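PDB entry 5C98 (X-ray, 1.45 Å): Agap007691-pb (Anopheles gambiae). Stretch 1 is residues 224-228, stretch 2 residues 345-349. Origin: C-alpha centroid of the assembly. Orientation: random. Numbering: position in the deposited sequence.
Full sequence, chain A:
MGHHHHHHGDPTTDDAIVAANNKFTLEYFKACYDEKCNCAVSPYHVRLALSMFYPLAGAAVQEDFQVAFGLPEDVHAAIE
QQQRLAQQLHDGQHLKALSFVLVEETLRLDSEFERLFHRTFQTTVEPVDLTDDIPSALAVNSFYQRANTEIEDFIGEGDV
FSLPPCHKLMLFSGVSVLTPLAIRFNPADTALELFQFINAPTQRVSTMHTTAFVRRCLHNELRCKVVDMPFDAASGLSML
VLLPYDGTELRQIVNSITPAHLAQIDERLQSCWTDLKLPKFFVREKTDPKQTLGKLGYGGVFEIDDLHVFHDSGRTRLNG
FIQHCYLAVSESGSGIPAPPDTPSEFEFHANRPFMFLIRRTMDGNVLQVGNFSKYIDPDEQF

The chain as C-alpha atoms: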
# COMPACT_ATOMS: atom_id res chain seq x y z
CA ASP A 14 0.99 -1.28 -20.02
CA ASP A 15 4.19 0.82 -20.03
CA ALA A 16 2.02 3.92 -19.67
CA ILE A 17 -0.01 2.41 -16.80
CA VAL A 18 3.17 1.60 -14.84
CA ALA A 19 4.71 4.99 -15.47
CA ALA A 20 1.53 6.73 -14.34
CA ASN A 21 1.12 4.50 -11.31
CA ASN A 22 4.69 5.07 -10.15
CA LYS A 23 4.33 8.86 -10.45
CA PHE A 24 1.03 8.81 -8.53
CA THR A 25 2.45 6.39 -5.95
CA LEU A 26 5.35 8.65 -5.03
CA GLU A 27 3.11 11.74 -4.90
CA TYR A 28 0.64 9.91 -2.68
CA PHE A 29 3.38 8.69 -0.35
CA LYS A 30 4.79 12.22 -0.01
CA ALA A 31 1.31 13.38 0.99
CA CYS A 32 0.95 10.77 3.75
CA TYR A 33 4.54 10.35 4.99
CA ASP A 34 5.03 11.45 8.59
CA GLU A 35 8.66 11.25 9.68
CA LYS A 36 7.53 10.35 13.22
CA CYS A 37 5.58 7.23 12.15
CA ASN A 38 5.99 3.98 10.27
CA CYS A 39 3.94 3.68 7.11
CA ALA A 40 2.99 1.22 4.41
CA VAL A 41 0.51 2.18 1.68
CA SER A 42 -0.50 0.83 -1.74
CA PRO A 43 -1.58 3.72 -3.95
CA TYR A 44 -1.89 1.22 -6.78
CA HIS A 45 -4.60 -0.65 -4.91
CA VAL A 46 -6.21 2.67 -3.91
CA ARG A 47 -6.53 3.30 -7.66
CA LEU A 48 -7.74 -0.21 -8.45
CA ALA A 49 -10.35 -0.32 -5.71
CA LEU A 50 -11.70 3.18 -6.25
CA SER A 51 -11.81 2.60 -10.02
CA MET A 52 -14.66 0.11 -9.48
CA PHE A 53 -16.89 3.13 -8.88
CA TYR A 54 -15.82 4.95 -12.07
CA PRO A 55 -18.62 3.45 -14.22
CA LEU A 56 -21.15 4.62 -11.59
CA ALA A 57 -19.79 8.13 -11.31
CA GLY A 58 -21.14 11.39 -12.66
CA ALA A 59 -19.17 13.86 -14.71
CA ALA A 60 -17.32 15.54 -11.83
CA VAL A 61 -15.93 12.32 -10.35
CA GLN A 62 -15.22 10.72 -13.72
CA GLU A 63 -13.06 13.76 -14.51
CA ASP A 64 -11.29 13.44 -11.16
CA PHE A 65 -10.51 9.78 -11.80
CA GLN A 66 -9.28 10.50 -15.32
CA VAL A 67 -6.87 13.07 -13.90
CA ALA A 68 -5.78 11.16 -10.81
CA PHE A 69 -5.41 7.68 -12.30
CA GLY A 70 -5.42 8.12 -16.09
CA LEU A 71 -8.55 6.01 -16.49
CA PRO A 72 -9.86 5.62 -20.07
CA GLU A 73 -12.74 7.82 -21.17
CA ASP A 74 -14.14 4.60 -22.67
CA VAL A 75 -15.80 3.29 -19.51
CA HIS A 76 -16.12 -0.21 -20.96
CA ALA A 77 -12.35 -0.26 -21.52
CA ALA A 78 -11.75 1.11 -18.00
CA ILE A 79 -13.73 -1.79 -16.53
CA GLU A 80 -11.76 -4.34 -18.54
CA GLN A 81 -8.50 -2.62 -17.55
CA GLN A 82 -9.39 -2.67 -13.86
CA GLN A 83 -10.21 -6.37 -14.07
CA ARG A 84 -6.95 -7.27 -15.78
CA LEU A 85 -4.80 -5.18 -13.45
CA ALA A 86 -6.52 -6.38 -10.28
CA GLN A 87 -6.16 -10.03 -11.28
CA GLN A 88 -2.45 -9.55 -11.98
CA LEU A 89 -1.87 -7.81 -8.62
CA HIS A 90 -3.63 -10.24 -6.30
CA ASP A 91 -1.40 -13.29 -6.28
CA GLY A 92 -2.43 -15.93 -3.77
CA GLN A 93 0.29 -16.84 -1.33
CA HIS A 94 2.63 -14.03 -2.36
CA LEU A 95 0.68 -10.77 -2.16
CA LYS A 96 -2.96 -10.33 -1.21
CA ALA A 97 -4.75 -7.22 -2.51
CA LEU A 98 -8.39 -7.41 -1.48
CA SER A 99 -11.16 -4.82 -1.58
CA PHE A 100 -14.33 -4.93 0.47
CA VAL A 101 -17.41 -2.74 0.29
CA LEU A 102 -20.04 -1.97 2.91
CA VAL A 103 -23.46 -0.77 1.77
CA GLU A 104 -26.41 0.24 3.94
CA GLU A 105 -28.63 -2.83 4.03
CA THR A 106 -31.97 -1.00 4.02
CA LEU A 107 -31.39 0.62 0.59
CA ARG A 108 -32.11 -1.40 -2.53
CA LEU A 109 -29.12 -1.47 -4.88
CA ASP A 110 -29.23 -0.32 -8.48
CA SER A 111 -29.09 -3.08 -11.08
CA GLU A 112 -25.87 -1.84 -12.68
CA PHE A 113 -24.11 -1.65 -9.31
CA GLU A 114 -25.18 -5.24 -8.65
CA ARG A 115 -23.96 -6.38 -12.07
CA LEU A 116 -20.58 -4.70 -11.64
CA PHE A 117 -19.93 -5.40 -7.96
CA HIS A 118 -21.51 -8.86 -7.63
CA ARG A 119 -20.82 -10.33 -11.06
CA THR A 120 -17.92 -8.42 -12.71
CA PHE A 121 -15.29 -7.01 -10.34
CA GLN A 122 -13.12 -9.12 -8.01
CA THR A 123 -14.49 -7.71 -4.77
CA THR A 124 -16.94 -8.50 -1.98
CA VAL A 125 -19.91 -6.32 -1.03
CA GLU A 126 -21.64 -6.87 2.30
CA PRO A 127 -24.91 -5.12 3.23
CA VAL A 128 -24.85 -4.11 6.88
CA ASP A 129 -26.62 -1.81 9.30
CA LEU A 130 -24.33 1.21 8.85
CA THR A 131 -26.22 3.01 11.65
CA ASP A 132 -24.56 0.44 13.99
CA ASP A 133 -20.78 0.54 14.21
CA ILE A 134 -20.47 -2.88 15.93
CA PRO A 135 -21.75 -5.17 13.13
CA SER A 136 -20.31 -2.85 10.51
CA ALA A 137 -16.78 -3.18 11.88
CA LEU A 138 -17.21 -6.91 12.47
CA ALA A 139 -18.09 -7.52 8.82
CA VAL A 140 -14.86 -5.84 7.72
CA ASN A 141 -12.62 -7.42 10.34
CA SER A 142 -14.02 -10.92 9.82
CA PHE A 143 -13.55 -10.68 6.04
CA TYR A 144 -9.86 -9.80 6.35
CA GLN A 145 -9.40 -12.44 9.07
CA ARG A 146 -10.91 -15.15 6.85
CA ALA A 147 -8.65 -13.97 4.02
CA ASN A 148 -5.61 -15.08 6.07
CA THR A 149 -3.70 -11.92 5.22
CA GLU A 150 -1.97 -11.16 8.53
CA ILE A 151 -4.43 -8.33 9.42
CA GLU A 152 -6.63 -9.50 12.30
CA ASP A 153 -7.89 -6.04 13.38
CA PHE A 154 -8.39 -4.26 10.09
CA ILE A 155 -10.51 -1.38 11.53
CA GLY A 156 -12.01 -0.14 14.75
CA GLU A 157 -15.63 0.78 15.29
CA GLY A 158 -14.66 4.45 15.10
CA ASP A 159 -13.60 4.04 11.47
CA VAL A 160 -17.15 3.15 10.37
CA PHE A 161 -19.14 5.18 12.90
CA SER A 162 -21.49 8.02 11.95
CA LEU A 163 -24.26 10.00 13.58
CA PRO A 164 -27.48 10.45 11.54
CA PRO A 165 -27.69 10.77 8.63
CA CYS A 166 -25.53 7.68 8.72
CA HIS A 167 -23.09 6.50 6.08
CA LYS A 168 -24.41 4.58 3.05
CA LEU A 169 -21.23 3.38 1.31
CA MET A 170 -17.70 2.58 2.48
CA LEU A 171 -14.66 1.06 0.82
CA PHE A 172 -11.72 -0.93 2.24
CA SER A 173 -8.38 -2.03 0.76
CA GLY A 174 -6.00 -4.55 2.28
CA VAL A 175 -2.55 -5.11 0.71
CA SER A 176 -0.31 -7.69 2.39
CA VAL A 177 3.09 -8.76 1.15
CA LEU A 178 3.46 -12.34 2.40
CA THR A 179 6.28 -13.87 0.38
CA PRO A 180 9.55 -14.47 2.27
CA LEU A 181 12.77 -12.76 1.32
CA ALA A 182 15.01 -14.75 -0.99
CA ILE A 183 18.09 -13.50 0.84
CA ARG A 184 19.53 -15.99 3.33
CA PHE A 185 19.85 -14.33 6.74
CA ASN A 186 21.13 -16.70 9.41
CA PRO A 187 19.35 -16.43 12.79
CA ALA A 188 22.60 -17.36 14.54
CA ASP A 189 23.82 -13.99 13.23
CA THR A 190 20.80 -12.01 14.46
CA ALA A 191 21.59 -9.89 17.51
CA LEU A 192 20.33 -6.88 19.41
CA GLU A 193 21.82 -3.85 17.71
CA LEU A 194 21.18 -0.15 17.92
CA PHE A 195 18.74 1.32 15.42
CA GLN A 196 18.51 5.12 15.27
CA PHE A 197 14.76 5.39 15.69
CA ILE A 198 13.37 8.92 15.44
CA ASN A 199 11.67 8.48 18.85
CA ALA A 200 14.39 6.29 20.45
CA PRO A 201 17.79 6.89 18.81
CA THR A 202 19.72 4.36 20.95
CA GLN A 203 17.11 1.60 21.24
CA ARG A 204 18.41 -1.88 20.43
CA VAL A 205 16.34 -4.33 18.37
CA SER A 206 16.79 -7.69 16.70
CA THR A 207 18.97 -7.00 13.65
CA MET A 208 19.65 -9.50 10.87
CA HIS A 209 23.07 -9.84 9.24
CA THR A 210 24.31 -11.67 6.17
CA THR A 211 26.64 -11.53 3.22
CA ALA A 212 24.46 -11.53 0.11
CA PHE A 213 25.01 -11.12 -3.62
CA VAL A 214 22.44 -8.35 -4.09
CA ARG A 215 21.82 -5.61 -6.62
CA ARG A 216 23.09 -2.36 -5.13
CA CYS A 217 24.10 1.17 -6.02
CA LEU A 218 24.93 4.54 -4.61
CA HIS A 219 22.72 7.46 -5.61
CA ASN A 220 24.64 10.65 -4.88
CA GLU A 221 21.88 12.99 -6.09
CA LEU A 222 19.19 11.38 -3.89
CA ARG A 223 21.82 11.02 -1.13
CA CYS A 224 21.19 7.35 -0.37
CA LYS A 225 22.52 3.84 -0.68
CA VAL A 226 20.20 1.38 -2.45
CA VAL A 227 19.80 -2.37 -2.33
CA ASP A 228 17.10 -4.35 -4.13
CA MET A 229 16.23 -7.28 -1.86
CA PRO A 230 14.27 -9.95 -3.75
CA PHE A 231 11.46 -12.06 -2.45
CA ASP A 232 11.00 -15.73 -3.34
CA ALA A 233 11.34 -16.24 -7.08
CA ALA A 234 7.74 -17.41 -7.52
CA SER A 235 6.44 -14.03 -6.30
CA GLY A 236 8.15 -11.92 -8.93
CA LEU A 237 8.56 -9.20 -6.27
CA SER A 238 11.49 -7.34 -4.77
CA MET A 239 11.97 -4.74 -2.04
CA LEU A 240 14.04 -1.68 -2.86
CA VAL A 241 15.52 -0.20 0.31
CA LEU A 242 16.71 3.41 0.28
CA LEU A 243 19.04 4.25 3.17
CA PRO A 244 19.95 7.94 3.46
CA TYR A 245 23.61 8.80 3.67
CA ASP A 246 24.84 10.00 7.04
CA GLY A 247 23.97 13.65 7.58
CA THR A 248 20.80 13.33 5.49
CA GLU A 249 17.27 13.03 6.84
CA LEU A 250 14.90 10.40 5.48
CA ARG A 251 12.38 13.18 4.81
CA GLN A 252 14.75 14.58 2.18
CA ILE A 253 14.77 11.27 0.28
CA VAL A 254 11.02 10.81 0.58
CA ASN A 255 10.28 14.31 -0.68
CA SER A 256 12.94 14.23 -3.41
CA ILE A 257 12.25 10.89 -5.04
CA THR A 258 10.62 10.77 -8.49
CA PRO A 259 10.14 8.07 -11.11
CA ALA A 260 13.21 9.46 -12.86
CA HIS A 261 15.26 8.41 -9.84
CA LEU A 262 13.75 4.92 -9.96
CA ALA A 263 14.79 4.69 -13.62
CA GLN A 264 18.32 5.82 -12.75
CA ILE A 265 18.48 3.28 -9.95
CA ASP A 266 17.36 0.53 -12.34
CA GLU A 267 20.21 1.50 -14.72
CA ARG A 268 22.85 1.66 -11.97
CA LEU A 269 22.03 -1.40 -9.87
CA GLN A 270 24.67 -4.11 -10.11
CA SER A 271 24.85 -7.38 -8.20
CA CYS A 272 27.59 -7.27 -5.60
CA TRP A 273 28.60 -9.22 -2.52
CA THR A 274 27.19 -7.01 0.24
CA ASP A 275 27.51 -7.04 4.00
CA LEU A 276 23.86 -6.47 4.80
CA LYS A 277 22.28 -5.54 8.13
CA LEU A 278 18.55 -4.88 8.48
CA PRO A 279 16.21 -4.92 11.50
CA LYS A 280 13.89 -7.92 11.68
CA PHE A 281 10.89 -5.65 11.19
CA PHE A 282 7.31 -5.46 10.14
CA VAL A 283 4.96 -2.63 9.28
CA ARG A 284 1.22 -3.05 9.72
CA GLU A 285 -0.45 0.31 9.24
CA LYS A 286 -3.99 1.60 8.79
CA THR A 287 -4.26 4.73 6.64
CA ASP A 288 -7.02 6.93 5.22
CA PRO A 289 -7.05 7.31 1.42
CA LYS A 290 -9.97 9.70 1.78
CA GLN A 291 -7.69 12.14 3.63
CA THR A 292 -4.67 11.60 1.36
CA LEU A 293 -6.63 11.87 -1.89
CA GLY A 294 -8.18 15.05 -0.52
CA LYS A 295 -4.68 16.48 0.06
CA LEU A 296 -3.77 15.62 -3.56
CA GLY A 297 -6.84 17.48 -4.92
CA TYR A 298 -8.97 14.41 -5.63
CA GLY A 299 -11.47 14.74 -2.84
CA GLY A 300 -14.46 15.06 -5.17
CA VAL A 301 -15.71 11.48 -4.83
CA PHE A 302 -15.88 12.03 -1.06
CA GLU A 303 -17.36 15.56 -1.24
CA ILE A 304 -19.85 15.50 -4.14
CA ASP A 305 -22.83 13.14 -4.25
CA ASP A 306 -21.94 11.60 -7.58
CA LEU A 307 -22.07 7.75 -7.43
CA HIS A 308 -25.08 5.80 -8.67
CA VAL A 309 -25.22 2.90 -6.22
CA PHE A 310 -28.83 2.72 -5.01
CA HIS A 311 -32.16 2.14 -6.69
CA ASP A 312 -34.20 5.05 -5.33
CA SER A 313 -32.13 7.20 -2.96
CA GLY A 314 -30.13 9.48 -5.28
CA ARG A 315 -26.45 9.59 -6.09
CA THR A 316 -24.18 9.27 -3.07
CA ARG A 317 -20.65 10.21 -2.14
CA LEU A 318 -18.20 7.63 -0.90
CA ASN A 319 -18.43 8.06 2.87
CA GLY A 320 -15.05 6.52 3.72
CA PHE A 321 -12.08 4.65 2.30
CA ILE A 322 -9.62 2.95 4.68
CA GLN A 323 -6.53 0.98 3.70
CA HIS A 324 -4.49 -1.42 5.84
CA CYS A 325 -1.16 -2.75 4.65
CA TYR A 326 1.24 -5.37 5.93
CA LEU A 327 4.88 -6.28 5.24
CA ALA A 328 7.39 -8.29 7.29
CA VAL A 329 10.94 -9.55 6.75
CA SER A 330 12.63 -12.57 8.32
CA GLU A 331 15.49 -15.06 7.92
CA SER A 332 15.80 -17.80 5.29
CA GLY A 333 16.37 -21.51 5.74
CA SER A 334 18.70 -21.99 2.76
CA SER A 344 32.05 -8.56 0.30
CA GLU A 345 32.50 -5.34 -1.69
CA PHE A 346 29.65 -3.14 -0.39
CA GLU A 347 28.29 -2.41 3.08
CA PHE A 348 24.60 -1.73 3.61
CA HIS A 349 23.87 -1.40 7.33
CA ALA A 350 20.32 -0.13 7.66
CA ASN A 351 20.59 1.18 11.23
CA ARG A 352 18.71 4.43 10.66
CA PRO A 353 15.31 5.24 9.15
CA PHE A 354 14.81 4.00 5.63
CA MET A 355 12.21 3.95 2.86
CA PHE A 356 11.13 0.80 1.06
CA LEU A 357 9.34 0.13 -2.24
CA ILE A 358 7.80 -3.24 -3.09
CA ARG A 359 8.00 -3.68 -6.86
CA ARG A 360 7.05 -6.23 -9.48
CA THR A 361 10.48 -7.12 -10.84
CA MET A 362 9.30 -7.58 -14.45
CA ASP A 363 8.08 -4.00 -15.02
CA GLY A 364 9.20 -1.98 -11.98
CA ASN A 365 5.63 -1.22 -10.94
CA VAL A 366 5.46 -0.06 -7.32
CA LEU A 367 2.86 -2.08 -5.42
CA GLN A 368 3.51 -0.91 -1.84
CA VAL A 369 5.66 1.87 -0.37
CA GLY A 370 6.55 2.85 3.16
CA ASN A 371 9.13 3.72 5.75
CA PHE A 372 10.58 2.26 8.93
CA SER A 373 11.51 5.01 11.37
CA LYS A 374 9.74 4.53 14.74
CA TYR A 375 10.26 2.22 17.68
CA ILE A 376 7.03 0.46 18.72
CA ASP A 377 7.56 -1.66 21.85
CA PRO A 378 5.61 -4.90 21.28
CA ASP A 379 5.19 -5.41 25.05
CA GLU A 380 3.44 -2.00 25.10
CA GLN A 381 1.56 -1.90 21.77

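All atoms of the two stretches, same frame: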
# COMPACT_ATOMS: atom_id res chain seq x y z
N CYS A 224 21.49 8.61 -1.04
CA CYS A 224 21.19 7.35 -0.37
C CYS A 224 21.94 6.19 -1.00
O CYS A 224 22.31 6.23 -2.19
CB CYS A 224 19.69 7.08 -0.32
SG CYS A 224 18.95 6.87 -1.97
N LYS A 225 22.16 5.16 -0.20
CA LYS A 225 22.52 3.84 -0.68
C LYS A 225 21.24 3.07 -1.02
O LYS A 225 20.18 3.32 -0.45
CB LYS A 225 23.24 3.06 0.41
CG LYS A 225 24.63 3.52 0.71
CD LYS A 225 25.31 2.61 1.74
CE LYS A 225 26.72 3.03 1.98
NZ LYS A 225 27.39 2.18 2.99
N VAL A 226 21.35 2.15 -1.98
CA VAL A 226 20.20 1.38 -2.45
C VAL A 226 20.59 -0.08 -2.54
O VAL A 226 21.64 -0.42 -3.08
CB VAL A 226 19.78 1.86 -3.85
CG1 VAL A 226 18.53 1.18 -4.29
CG2 VAL A 226 19.62 3.37 -3.86
N VAL A 227 19.73 -0.95 -2.03
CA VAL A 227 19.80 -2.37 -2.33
C VAL A 227 18.41 -2.83 -2.77
O VAL A 227 17.40 -2.34 -2.27
CB VAL A 227 20.28 -3.23 -1.14
CG1 VAL A 227 21.75 -2.97 -0.80
CG2 VAL A 227 19.36 -3.05 0.08
N ASP A 228 18.36 -3.74 -3.71
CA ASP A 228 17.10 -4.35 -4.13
C ASP A 228 17.09 -5.78 -3.61
O ASP A 228 17.88 -6.61 -4.08
CB ASP A 228 16.94 -4.29 -5.65
CG ASP A 228 15.49 -4.20 -6.10
OD1 ASP A 228 14.57 -4.46 -5.27
OD2 ASP A 228 15.26 -3.87 -7.28
N GLU A 345 31.99 -6.55 -1.05
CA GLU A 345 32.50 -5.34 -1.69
C GLU A 345 31.59 -4.12 -1.49
O GLU A 345 31.81 -3.08 -2.12
CB GLU A 345 32.66 -5.59 -3.19
CG GLU A 345 33.58 -6.74 -3.51
CD GLU A 345 33.88 -6.85 -4.99
OE1 GLU A 345 32.92 -6.82 -5.79
OE2 GLU A 345 35.07 -6.95 -5.35
N PHE A 346 30.57 -4.23 -0.65
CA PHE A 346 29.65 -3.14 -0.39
C PHE A 346 29.12 -3.39 1.02
O PHE A 346 28.96 -4.54 1.42
CB PHE A 346 28.51 -3.14 -1.42
CG PHE A 346 27.60 -1.94 -1.34
CD1 PHE A 346 28.10 -0.66 -1.49
CD2 PHE A 346 26.23 -2.10 -1.15
CE1 PHE A 346 27.28 0.43 -1.42
CE2 PHE A 346 25.40 -1.00 -1.09
CZ PHE A 346 25.92 0.27 -1.23
N GLU A 347 28.94 -2.32 1.79
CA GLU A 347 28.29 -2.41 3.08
C GLU A 347 26.96 -1.70 2.99
O GLU A 347 26.87 -0.58 2.45
CB GLU A 347 29.14 -1.84 4.23
CG GLU A 347 30.22 -2.83 4.70
CD GLU A 347 30.94 -2.43 6.00
OE1 GLU A 347 32.02 -3.01 6.24
OE2 GLU A 347 30.44 -1.59 6.77
N PHE A 348 25.93 -2.35 3.51
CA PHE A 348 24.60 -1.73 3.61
C PHE A 348 24.06 -2.09 4.98
O PHE A 348 23.46 -3.13 5.17
CB PHE A 348 23.69 -2.22 2.50
CG PHE A 348 22.37 -1.51 2.43
CD1 PHE A 348 21.27 -1.93 3.15
CD2 PHE A 348 22.23 -0.42 1.58
CE1 PHE A 348 20.06 -1.29 3.02
CE2 PHE A 348 21.04 0.23 1.46
CZ PHE A 348 19.95 -0.21 2.17
N HIS A 349 24.28 -1.20 5.94
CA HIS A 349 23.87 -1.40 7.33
C HIS A 349 22.74 -0.44 7.62
O HIS A 349 22.95 0.74 7.90
CB HIS A 349 25.07 -1.21 8.25
CG HIS A 349 26.08 -2.30 8.12
ND1 HIS A 349 27.25 -2.32 8.85
CD2 HIS A 349 26.11 -3.40 7.33
CE1 HIS A 349 27.94 -3.39 8.54
NE2 HIS A 349 27.27 -4.07 7.62
O HOH W 1 26.09 1.25 5.49

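The two strands cross almost at right angles, with 95° between their N-to-C directions, and their axes come no closer than 8.4 Å. No backbone-to-backbone hydrogen bond links them, so side chains carry the contact. The single direct hydrogen bond runs from Lys225 NZ to Glu347 O, at 2.9 Å. Lys225 reaches this carbonyl with an extended chain: chi1 is m, and chi2 to chi4 are all t. The same amine donates to a water, with Lys225 NZ 3.0 Å from the water O. That water also accepts from the backbone of His349, with His349 N 3.1 Å from the water O. The lysine thus holds the second strand at two points, one direct and one through water.

The aliphatic part of Lys225 packs as well. Its CD lies 3.8 Å from Phe346 CZ, and its CB lies 3.7 Å from Phe348 CE2.

Val227 touches both rings, in different ways. Its CG2 sits over one face of Phe348, 3.6 Å from the ring centroid and 16° off the normal, a CH-pi contact. Val227 CG1 meets the edge of Phe346, 4.2 Å from CE2 of that ring. The CA-to-CB bond of Val226, which lies between Lys225 and Val227, points away from the second strand. Phe346 and Phe348 both point toward the first strand, while Glu347 between them points away and contributes its carbonyl.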